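Local coordinates for hypothetical protein (Neisseria meningitidis Z2491, PDB 2F46) that is probably a phosphatase of the nonclassical, eukaryotic-like kind, probably hydrolysing phosphate esters, at residues 27-32 / 56-61. Residues are numbered along the deposited sequence; the frame is centred on the assembly and turned at random. Where two conformers were deposited one is given.
Sequences SPQLTK and ESQPDF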
# COMPACT_ATOMS: atom_id res chain seq x y z
N SER A 27 5.13 0.70 1.84
CA SER A 27 6.14 0.17 2.75
C SER A 27 5.91 -1.31 3.01
O SER A 27 4.76 -1.80 2.91
CB SER A 27 6.06 0.91 4.07
OG SER A 27 6.88 0.38 5.10
N PRO A 28 6.96 -2.03 3.42
CA PRO A 28 6.83 -3.29 4.08
C PRO A 28 6.23 -3.14 5.46
O PRO A 28 5.90 -2.02 5.93
CB PRO A 28 8.27 -3.82 4.17
CG PRO A 28 9.10 -2.68 3.99
CD PRO A 28 8.37 -1.63 3.29
N GLN A 29 6.09 -4.24 6.18
CA GLN A 29 5.38 -4.23 7.46
C GLN A 29 5.86 -3.16 8.42
O GLN A 29 7.06 -3.07 8.71
CB GLN A 29 5.53 -5.59 8.14
CG GLN A 29 4.94 -5.70 9.49
CD GLN A 29 3.44 -5.60 9.49
OE1 GLN A 29 2.76 -6.28 8.69
NE2 GLN A 29 2.88 -4.77 10.39
N LEU A 30 4.93 -2.37 8.90
CA LEU A 30 5.25 -1.31 9.85
C LEU A 30 5.47 -1.88 11.23
O LEU A 30 4.90 -2.91 11.62
CB LEU A 30 4.14 -0.26 9.92
CG LEU A 30 3.93 0.48 8.62
CD1 LEU A 30 2.83 1.51 8.79
CD2 LEU A 30 5.16 1.06 8.02
N THR A 31 6.32 -1.17 11.98
CA THR A 31 6.63 -1.50 13.37
C THR A 31 6.52 -0.21 14.18
O THR A 31 6.43 0.87 13.62
CB THR A 31 8.05 -2.00 13.50
OG1 THR A 31 8.94 -0.94 13.16
CG2 THR A 31 8.27 -3.18 12.57
N LYS A 32 6.54 -0.33 15.50
CA LYS A 32 6.50 0.85 16.38
C LYS A 32 7.62 1.83 16.06
O LYS A 32 7.43 3.04 16.13
CB LYS A 32 6.66 0.40 17.82
CG LYS A 32 6.47 1.50 18.81
CD LYS A 32 6.56 0.94 20.22
CE LYS A 32 6.24 2.01 21.22
NZ LYS A 32 6.14 1.44 22.59
N GLU A 56 3.90 -14.73 13.28
CA GLU A 56 3.75 -14.62 14.74
C GLU A 56 4.22 -13.29 15.29
O GLU A 56 3.63 -12.76 16.22
CB GLU A 56 4.52 -15.74 15.45
N SER A 57 5.30 -12.77 14.72
CA SER A 57 5.88 -11.49 15.14
C SER A 57 5.09 -10.28 14.66
O SER A 57 5.39 -9.14 15.03
CB SER A 57 7.28 -11.35 14.57
OG SER A 57 7.26 -11.24 13.14
N GLN A 58 4.14 -10.52 13.77
CA GLN A 58 3.48 -9.43 13.06
C GLN A 58 2.55 -8.64 13.95
O GLN A 58 1.55 -9.18 14.44
CB GLN A 58 2.66 -10.01 11.89
CG GLN A 58 1.83 -9.00 11.10
CD GLN A 58 0.83 -9.68 10.23
OE1 GLN A 58 0.97 -10.87 9.94
NE2 GLN A 58 -0.18 -8.96 9.80
N PRO A 59 2.79 -7.31 14.08
CA PRO A 59 1.84 -6.54 14.84
C PRO A 59 0.46 -6.52 14.17
O PRO A 59 0.40 -6.42 12.95
CB PRO A 59 2.44 -5.12 14.82
CG PRO A 59 3.80 -5.25 14.32
CD PRO A 59 3.88 -6.48 13.53
N ASP A 60 -0.61 -6.62 14.96
CA ASP A 60 -1.98 -6.52 14.46
C ASP A 60 -2.24 -5.08 14.04
O ASP A 60 -1.63 -4.14 14.60
CB ASP A 60 -3.03 -6.87 15.51
CG ASP A 60 -3.16 -8.37 15.73
OD1 ASP A 60 -2.57 -9.19 15.00
OD2 ASP A 60 -3.93 -8.71 16.65
N PHE A 61 -3.13 -4.89 13.07
CA PHE A 61 -3.41 -3.53 12.61
C PHE A 61 -3.89 -2.64 13.75
O PHE A 61 -3.50 -1.47 13.81
CB PHE A 61 -4.42 -3.45 11.46
CG PHE A 61 -4.59 -2.05 10.92
CD1 PHE A 61 -3.52 -1.38 10.37
CD2 PHE A 61 -5.82 -1.40 10.99
CE1 PHE A 61 -3.67 -0.06 9.87
CE2 PHE A 61 -5.98 -0.10 10.49
CZ PHE A 61 -4.89 0.57 9.94
O HOH W 1 -0.31 -4.90 10.65
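Two loops that each lead from a sheet strand into a helix, one after strand 24-27 and the other after strand 45-48, meet where Gln-29 reaches across to Gln-58 and Pro-59. They illustrate how a single amide can join irregular segments without a direct bond to the facing segment. Gln-29 starts out with CG anti to the backbone N (chi1 176°) and then bends at chi2 (66°), which carries the amide forward along its own loop, beside the next carbonyl. There Gln-29 NE2 donates to Leu-30 O at 3.0 Å, on a lone pair in the carbonyl plane, with the acceptor lying close to the plane of the amide. A water 3.2 Å from Gln-29 NE2 takes part as well, accepting from this nitrogen and donating to Pro-59 O at 2.8 Å, so the two N-H groups serve both loops.

In this phosphatase-like domain, strands 24-27 and 45-48 flank strand 105-108 in a parallel arrangement, and Tyr-108 of that central strand touches both Gln-29 and Leu-30. Against the bridged amide lies the ring of Pro-59: its CD is 3.7 Å from Gln-29 NE2, while CG comes equally near Leu-30 O. The Gln-58 side chain crosses that of Gln-29 at about a right angle, its CG 3.8 Å from Gln-29 OE1, and the two amide planes are inclined by 41°. Their polar ends have separate partners: Gln-29 OE1 accepts from Arg-50 NH1, whereas Gln-58 NE2 donates to Pro-51 O. Pro-59 also touches Ile-64 of helix 61-68, against which Leu-30 packs too.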